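Local coordinates for YPM (PDB 1PM4), which is a superantigenic toxin of Yersinia pseudotuberculosis with a jelly-roll fold, which as a mitogen probably stimulates T cells, at residues Tyr35-Thr41 / Asn97-Thr103; Ile6-Thr10 / Lys108-Val113. All coordinates share one frame; numbering follows the deposited sequence. Where two conformers were deposited one is given.

Contact 1. Residues Tyr35-Thr41 / Asn97-Thr103; sequences YAVLHST and NYSLDAT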
ATOM      1  N   TYR A  35      13.538   5.633  -2.088  1.00 14.93           N
ATOM      2  CA  TYR A  35      12.963   6.953  -2.395  1.00 13.88           C
ATOM      3  C   TYR A  35      13.040   7.118  -3.886  1.00 12.82           C
ATOM      4  O   TYR A  35      14.016   6.716  -4.518  1.00  9.86           O
ATOM      5  CB  TYR A  35      13.756   8.033  -1.682  1.00 14.79           C
ATOM      6  CG  TYR A  35      13.565   9.407  -2.212  1.00 15.50           C
ATOM      7  CD1 TYR A  35      12.674  10.244  -1.627  1.00 17.34           C
ATOM      8  CD2 TYR A  35      14.277   9.870  -3.315  1.00 13.77           C
ATOM      9  CE1 TYR A  35      12.479  11.522  -2.107  1.00 15.95           C
ATOM     10  CE2 TYR A  35      14.071  11.126  -3.812  1.00 15.82           C
ATOM     11  CZ  TYR A  35      13.177  11.945  -3.211  1.00 16.24           C
ATOM     12  OH  TYR A  35      12.927  13.239  -3.630  1.00 19.11           O
ATOM     13  N   ALA A  36      12.006   7.703  -4.472  1.00 11.34           N
ATOM     14  CA  ALA A  36      12.099   8.143  -5.853  1.00 11.79           C
ATOM     15  C   ALA A  36      11.113   9.254  -6.063  1.00 11.10           C
ATOM     16  O   ALA A  36      10.145   9.372  -5.355  1.00 11.74           O
ATOM     17  CB  ALA A  36      11.841   7.011  -6.861  1.00 14.20           C
ATOM     18  N   VAL A  37      11.431  10.115  -7.007  1.00  9.00           N
ATOM     19  CA  VAL A  37      10.464  11.180  -7.455  1.00  9.93           C
ATOM     20  C   VAL A  37      10.656  11.343  -8.934  1.00  8.77           C
ATOM     21  O   VAL A  37      11.790  11.356  -9.427  1.00  9.14           O
ATOM     22  CB  VAL A  37      10.623  12.520  -6.718  1.00  9.04           C
ATOM     23  CG1 VAL A  37      12.010  13.094  -6.926  1.00  9.62           C
ATOM     24  CG2 VAL A  37       9.488  13.446  -7.068  1.00 11.84           C
ATOM     25  N   LEU A  38       9.534  11.399  -9.648  1.00  7.92           N
ATOM     26  CA  LEU A  38       9.458  11.616 -11.072  1.00  7.38           C
ATOM     27  C   LEU A  38       9.267  13.053 -11.418  1.00  7.87           C
ATOM     28  O   LEU A  38       8.456  13.700 -10.786  1.00  8.51           O
ATOM     29  CB  LEU A  38       8.283  10.838 -11.618  1.00  9.19           C
ATOM     30  CG  LEU A  38       8.150  10.810 -13.146  1.00  8.91           C
ATOM     31  CD1 LEU A  38       9.368  10.218 -13.874  1.00 11.10           C
ATOM     32  CD2 LEU A  38       6.868   9.966 -13.454  1.00 12.37           C
ATOM     33  N   HIS A  39      10.005  13.551 -12.407  1.00  8.36           N
ATOM     34  CA  HIS A  39       9.875  14.969 -12.808  1.00  9.26           C
ATOM     35  C   HIS A  39       9.877  15.002 -14.332  1.00  9.74           C
ATOM     36  O   HIS A  39      10.242  14.042 -15.010  1.00  9.12           O
ATOM     37  CB  HIS A  39      11.021  15.823 -12.285  1.00 10.47           C
ATOM     38  CG  HIS A  39      11.112  15.963 -10.785  1.00 11.57           C
ATOM     39  ND1 HIS A  39      10.083  16.464 -10.022  1.00 15.56           N
ATOM     40  CD2 HIS A  39      12.161  15.834  -9.943  1.00 10.81           C
ATOM     41  CE1 HIS A  39      10.466  16.538  -8.755  1.00 15.13           C
ATOM     42  NE2 HIS A  39      11.726  16.161  -8.681  1.00 13.78           N
ATOM     43  N   SER A  40       9.511  16.160 -14.876  1.00  8.48           N
ATOM     44  CA  SER A  40       9.596  16.424 -16.307  1.00  9.25           C
ATOM     45  C   SER A  40       9.813  17.911 -16.585  1.00  9.40           C
ATOM     46  O   SER A  40       9.200  18.777 -15.883  1.00 10.97           O
ATOM     47  CB  SER A  40       8.341  15.962 -17.013  1.00  9.63           C
ATOM     48  OG  SER A  40       8.391  16.203 -18.404  1.00  9.27           O
ATOM     49  N   THR A  41      10.679  18.187 -17.556  1.00 10.32           N
ATOM     50  CA  THR A  41      10.796  19.577 -18.054  1.00 10.95           C
ATOM     51  C   THR A  41       9.563  20.031 -18.801  1.00 11.67           C
ATOM     52  O   THR A  41       9.480  21.221 -19.092  1.00 13.06           O
ATOM     53  CB  THR A  41      12.021  19.769 -18.952  1.00 11.82           C
ATOM     54  OG1 THR A  41      11.954  18.935 -20.115  1.00 10.36           O
ATOM     55  CG2 THR A  41      13.294  19.451 -18.210  1.00 13.85           C
ATOM     56  N   ASN A  97       9.931  14.760 -21.933  1.00 10.77           N
ATOM     57  CA  ASN A  97      11.107  14.469 -21.109  1.00  9.87           C
ATOM     58  C   ASN A  97      10.655  13.808 -19.814  1.00 10.02           C
ATOM     59  O   ASN A  97       9.562  14.103 -19.298  1.00  9.65           O
ATOM     60  CB  ASN A  97      11.796  15.806 -20.748  1.00 10.27           C
ATOM     61  CG  ASN A  97      12.730  15.706 -19.544  1.00 11.21           C
ATOM     62  OD1 ASN A  97      12.343  15.936 -18.352  1.00  9.94           O
ATOM     63  ND2 ASN A  97      14.019  15.351 -19.846  1.00 14.91           N
ATOM     64  N   TYR A  98      11.491  12.942 -19.267  1.00  7.79           N
ATOM     65  CA  TYR A  98      11.370  12.594 -17.845  1.00  7.92           C
ATOM     66  C   TYR A  98      12.720  12.622 -17.142  1.00  8.10           C
ATOM     67  O   TYR A  98      13.779  12.515 -17.785  1.00  7.18           O
ATOM     68  CB  TYR A  98      10.719  11.216 -17.675  1.00  6.64           C
ATOM     69  CG  TYR A  98      11.644  10.047 -18.042  1.00  7.27           C
ATOM     70  CD1 TYR A  98      12.465   9.449 -17.117  1.00  7.73           C
ATOM     71  CD2 TYR A  98      11.611   9.494 -19.324  1.00  8.38           C
ATOM     72  CE1 TYR A  98      13.329   8.458 -17.478  1.00 10.36           C
ATOM     73  CE2 TYR A  98      12.395   8.440 -19.665  1.00  8.05           C
ATOM     74  CZ  TYR A  98      13.256   7.885 -18.714  1.00  9.24           C
ATOM     75  OH  TYR A  98      14.119   6.824 -19.070  1.00 10.54           O
ATOM     76  N   SER A  99      12.683  12.779 -15.842  1.00  8.14           N
ATOM     77  CA  SER A  99      13.826  12.512 -14.996  1.00  9.60           C
ATOM     78  C   SER A  99      13.313  11.817 -13.748  1.00  9.70           C
ATOM     79  O   SER A  99      12.281  12.185 -13.180  1.00 11.93           O
ATOM     80  CB  SER A  99      14.670  13.778 -14.682  1.00 12.94           C
ATOM     81  OG  SER A  99      13.972  14.734 -13.892  1.00 15.89           O
ATOM     82  N   LEU A 100      14.006  10.776 -13.329  1.00  7.97           N
ATOM     83  CA  LEU A 100      13.615  10.027 -12.131  1.00  8.38           C
ATOM     84  C   LEU A 100      14.831  10.110 -11.180  1.00  9.58           C
ATOM     85  O   LEU A 100      15.883   9.564 -11.496  1.00  9.16           O
ATOM     86  CB  LEU A 100      13.382   8.588 -12.511  1.00 10.05           C
ATOM     87  CG  LEU A 100      12.897   7.737 -11.346  1.00  9.63           C
ATOM     88  CD1 LEU A 100      11.512   8.101 -10.906  1.00 12.64           C
ATOM     89  CD2 LEU A 100      12.989   6.246 -11.628  1.00 11.01           C
ATOM     90  N   ASP A 101      14.650  10.730 -10.048  1.00  8.48           N
ATOM     91  CA  ASP A 101      15.606  10.658  -8.974  1.00 10.31           C
ATOM     92  C   ASP A 101      15.245   9.454  -8.139  1.00 11.50           C
ATOM     93  O   ASP A 101      14.085   9.311  -7.723  1.00 13.34           O
ATOM     94  CB  ASP A 101      15.524  11.863  -8.100  1.00 10.75           C
ATOM     95  CG  ASP A 101      15.799  13.145  -8.793  1.00 14.24           C
ATOM     96  OD1 ASP A 101      16.389  13.215  -9.889  1.00 15.03           O
ATOM     97  OD2 ASP A 101      15.345  14.192  -8.277  1.00 19.60           O
ATOM     98  N   ALA A 102      16.174   8.534  -7.958  1.00 10.72           N
ATOM     99  CA  ALA A 102      15.900   7.299  -7.153  1.00 10.79           C
ATOM    100  C   ALA A 102      17.079   6.766  -6.384  1.00 10.44           C
ATOM    101  O   ALA A 102      18.212   6.812  -6.852  1.00  9.66           O
ATOM    102  CB  ALA A 102      15.473   6.212  -8.092  1.00 10.47           C
ATOM    103  N   THR A 103      16.787   6.196  -5.240  1.00 11.08           N
ATOM    104  CA  THR A 103      17.758   5.430  -4.479  1.00 13.86           C
ATOM    105  C   THR A 103      18.372   4.366  -5.350  1.00 13.60           C
ATOM    106  O   THR A 103      17.663   3.675  -6.020  1.00 13.74           O
ATOM    107  CB  THR A 103      17.055   4.705  -3.328  1.00 14.16           C
ATOM    108  OG1 THR A 103      16.448   5.645  -2.489  1.00 16.42           O
ATOM    109  CG2 THR A 103      18.122   4.043  -2.430  1.00 17.55           C
TER
HETATM  110  O   HOH W   1      14.999  14.241  -5.389  1.00 34.21           O
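With CG trans to the backbone nitrogen (chi1 161°), the amide of N97 swings across T41 at about a right angle, while S40 extends OG in the same trans sense (chi1 -180°) onto the N97 backbone. S40 OG donates to N97 O at 2.6 Å, and T41 N donates to N97 OD1 at 2.9 Å, a straight bond that comes from above the amide plane. At the other end, Y35 N donates to T103 OG1 and T103 N returns a bond to Y35 O. Strands 35-39 and 97-103 run antiparallel throughout, with V37-D101 and H39-S99 as hydrogen-bonded pairs. A36, L38, L100 and A102 face the jelly-roll core against W86, L49 and M47; L38 CD1 meets L100 CD1 at 4.2 Å. On the other face V37 CG1 lies alongside the D101 carboxylate, 3.8 Å from OD2, and a water bridges that oxygen to Y35 OH. D101 OD2 also sits at the edge of the H39 ring, 4.0 Å from CD2. H39 ND1 is hydrogen-bonded to D69 OD1. With OD1 held by T8 OG1 and OD2 by the water, the D101 carboxylate is probably fixed in its rotation on the face it shares with V37 and H39.

Contact 2. Residues Ile6-Thr10 / Lys108-Val113; sequences IATYT and KEDSDV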
ATOM      1  N   ILE A   6      21.394   8.559  -4.258  1.00 18.09           N
ATOM      2  CA  ILE A   6      20.266   8.868  -5.159  1.00 16.67           C
ATOM      3  C   ILE A   6      20.879   9.156  -6.522  1.00 16.62           C
ATOM      4  O   ILE A   6      21.806  10.007  -6.639  1.00 18.31           O
ATOM      5  CB  ILE A   6      19.444  10.132  -4.665  1.00 17.92           C
ATOM      6  CG1 ILE A   6      18.923  10.003  -3.231  1.00 21.46           C
ATOM      7  CG2 ILE A   6      18.261  10.467  -5.571  1.00 17.62           C
ATOM      8  CD1 ILE A   6      18.313   8.728  -2.885  1.00 24.07           C
ATOM      9  N   ALA A   7      20.413   8.498  -7.567  1.00 13.15           N
ATOM     10  CA  ALA A   7      20.843   8.785  -8.939  1.00 13.56           C
ATOM     11  C   ALA A   7      19.744   9.485  -9.667  1.00 12.69           C
ATOM     12  O   ALA A   7      18.591   9.389  -9.243  1.00 12.24           O
ATOM     13  CB  ALA A   7      21.114   7.511  -9.681  1.00 13.60           C
ATOM     14  N   THR A   8      20.043  10.039 -10.835  1.00 11.00           N
ATOM     15  CA  THR A   8      18.982  10.583 -11.686  1.00 10.54           C
ATOM     16  C   THR A   8      19.037   9.961 -13.059  1.00 11.57           C
ATOM     17  O   THR A   8      20.067  10.026 -13.740  1.00 12.81           O
ATOM     18  CB  THR A   8      19.122  12.127 -11.819  1.00 11.63           C
ATOM     19  OG1 THR A   8      18.970  12.737 -10.519  1.00 12.10           O
ATOM     20  CG2 THR A   8      18.010  12.699 -12.731  1.00 12.84           C
ATOM     21  N   TYR A   9      17.945   9.315 -13.453  1.00  9.28           N
ATOM     22  CA  TYR A   9      17.753   8.784 -14.783  1.00 10.12           C
ATOM     23  C   TYR A   9      17.019   9.817 -15.597  1.00 11.35           C
ATOM     24  O   TYR A   9      15.984  10.332 -15.140  1.00 13.33           O
ATOM     25  CB  TYR A   9      16.925   7.517 -14.729  1.00  9.83           C
ATOM     26  CG  TYR A   9      17.606   6.370 -13.946  1.00 11.07           C
ATOM     27  CD1 TYR A   9      18.407   5.461 -14.582  1.00 12.62           C
ATOM     28  CD2 TYR A   9      17.431   6.248 -12.594  1.00  8.90           C
ATOM     29  CE1 TYR A   9      19.004   4.458 -13.867  1.00  8.02           C
ATOM     30  CE2 TYR A   9      18.005   5.260 -11.856  1.00  9.08           C
ATOM     31  CZ  TYR A   9      18.831   4.375 -12.495  1.00  8.95           C
ATOM     32  OH  TYR A   9      19.467   3.339 -11.819  1.00 14.44           O
ATOM     33  N   THR A  10      17.501  10.064 -16.808  1.00 10.69           N
ATOM     34  CA  THR A  10      16.865  11.058 -17.661  1.00 10.56           C
ATOM     35  C   THR A  10      16.541  10.385 -18.986  1.00 10.44           C
ATOM     36  O   THR A  10      17.272   9.461 -19.461  1.00 12.02           O
ATOM     37  CB  THR A  10      17.790  12.316 -17.783  0.50 11.03           C
ATOM     38  OG1 THR A  10      17.967  12.990 -16.495  0.50 10.19           O
ATOM     39  CG2 THR A  10      17.176  13.374 -18.663  0.50  8.01           C
ATOM     40  N   LYS A 108      24.345   4.124 -10.990  1.00 29.65           N
ATOM     41  CA  LYS A 108      23.465   3.961 -12.114  1.00 27.08           C
ATOM     42  C   LYS A 108      24.222   3.309 -13.302  1.00 25.64           C
ATOM     43  O   LYS A 108      25.392   3.582 -13.568  1.00 22.97           O
ATOM     44  CB  LYS A 108      22.763   5.302 -12.392  1.00 27.87           C
ATOM     45  CG  LYS A 108      22.730   5.764 -13.776  1.00 27.26           C
ATOM     46  CD  LYS A 108      22.182   7.168 -13.793  1.00 28.64           C
ATOM     47  CE  LYS A 108      21.787   7.597 -15.150  1.00 30.63           C
ATOM     48  NZ  LYS A 108      22.016   9.060 -15.343  1.00 26.72           N
ATOM     49  N   GLU A 109      23.539   2.390 -13.965  1.00 22.72           N
ATOM     50  CA  GLU A 109      24.035   1.674 -15.124  1.00 22.91           C
ATOM     51  C   GLU A 109      22.994   1.758 -16.232  1.00 21.96           C
ATOM     52  O   GLU A 109      21.831   1.827 -15.945  1.00 18.26           O
ATOM     53  CB  GLU A 109      24.278   0.212 -14.737  1.00 23.80           C
ATOM     54  CG  GLU A 109      25.409   0.076 -13.706  1.00 28.31           C
ATOM     55  CD  GLU A 109      25.811  -1.362 -13.387  1.00 33.07           C
ATOM     56  OE1 GLU A 109      25.034  -2.294 -13.692  1.00 36.32           O
ATOM     57  OE2 GLU A 109      26.932  -1.557 -12.845  1.00 39.68           O
ATOM     58  N   ASP A 110      23.445   1.781 -17.487  1.00 21.28           N
ATOM     59  CA  ASP A 110      22.565   1.771 -18.650  1.00 22.60           C
ATOM     60  C   ASP A 110      21.546   0.638 -18.599  1.00 21.29           C
ATOM     61  O   ASP A 110      20.366   0.851 -18.901  1.00 20.75           O
ATOM     62  CB  ASP A 110      23.384   1.639 -19.932  1.00 24.27           C
ATOM     63  CG  ASP A 110      24.073   2.947 -20.325  1.00 28.87           C
ATOM     64  OD1 ASP A 110      24.116   3.888 -19.489  1.00 29.95           O
ATOM     65  OD2 ASP A 110      24.573   3.110 -21.470  1.00 34.68           O
ATOM     66  N   SER A 111      21.999  -0.517 -18.131  1.00 18.94           N
ATOM     67  CA  SER A 111      21.164  -1.708 -18.110  1.00 18.38           C
ATOM     68  C   SER A 111      20.022  -1.599 -17.067  1.00 16.07           C
ATOM     69  O   SER A 111      19.168  -2.451 -17.017  1.00 15.35           O
ATOM     70  CB  SER A 111      22.046  -2.962 -17.901  1.00 17.82           C
ATOM     71  OG  SER A 111      22.585  -2.982 -16.620  1.00 18.87           O
ATOM     72  N   ASP A 112      20.001  -0.533 -16.260  1.00 13.97           N
ATOM     73  CA  ASP A 112      18.919  -0.361 -15.304  1.00 12.43           C
ATOM     74  C   ASP A 112      17.615  -0.071 -16.054  1.00 10.81           C
ATOM     75  O   ASP A 112      16.574  -0.328 -15.517  1.00 10.40           O
ATOM     76  CB  ASP A 112      19.182   0.770 -14.289  1.00 12.00           C
ATOM     77  CG  ASP A 112      20.431   0.559 -13.427  1.00 16.45           C
ATOM     78  OD1 ASP A 112      20.962  -0.606 -13.297  1.00 15.22           O
ATOM     79  OD2 ASP A 112      20.943   1.515 -12.794  1.00 16.01           O
ATOM     80  N   VAL A 113      17.712   0.554 -17.225  1.00 11.59           N
ATOM     81  CA  VAL A 113      16.533   0.851 -18.068  1.00 11.80           C
ATOM     82  C   VAL A 113      16.152  -0.420 -18.779  1.00 11.98           C
ATOM     83  O   VAL A 113      16.876  -0.920 -19.654  1.00 12.37           O
ATOM     84  CB  VAL A 113      16.764   2.008 -19.053  1.00 11.53           C
ATOM     85  CG1 VAL A 113      15.458   2.320 -19.758  1.00 14.79           C
ATOM     86  CG2 VAL A 113      17.196   3.244 -18.270  1.00 13.84           C
TER
HETATM   87  O   HOH W   2      20.004   8.537 -17.523  1.00 21.59           O
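Y9 and K108 join an outer strand of the jelly roll's four-stranded sheet, 6-13, to the loop that follows strand 96-103. By apolar contact, the aliphatic chain of K108 slides past Y9 in the opposite direction, placing CD 4.1 Å above one ring face, toward the rim, while K108 CB meets A7 CB at 3.9 Å. V113 CG2 makes a looser contact with Y9 CD1, and I21 of strand 18-23 touches both Y9 and D112. The charged and polar bonds lie at the ends of these side chains. K108, bent at its last torsion (chi4 -147°), brings NZ to T8 O at 2.7 Å, tilted slightly from the carbonyl plane; a water accepting from T10 N also takes a weak bond from NZ. Y9 OH donates to D112 OD2 at 2.5 Å, OD2 lying at the ring edge, in its plane, with the carboxylate plane turned 63° from the ring. Within the loop, D112 N bonds E109 O, forming a short 3-10 turn, and K25 makes salt bridges to D112 OD1 and E109 OE1. D112 OD2 is gripped by two donors from opposite faces of its plane: Y9 OH, and E109 N at 3.0 Å in a nearly straight bond (N-H...O 170°).

How the contacts relate
Centred about 10 Å apart, the two contacts meet on one antiparallel sheet, whose strands run in the order 6-13, 96-103, 32-39, 72-78. Contact 1 joins the two inner strands; contact 2 ties 6-13, one of the two outermost strands, to the loop 108-113. Strand 96-103 links them, since L100 N probably bonds Y9 O and D101 OD1 probably bonds T8 OG1, both at 2.7 Å. Along the chain, 35-41 and 97-103 are nested between 6-10 and 108-113, so contact 2 closes a loop that includes contact 1. The N-terminal strand and the late loop are thereby brought together at the outer edge of this sheet, away from its two inner strands.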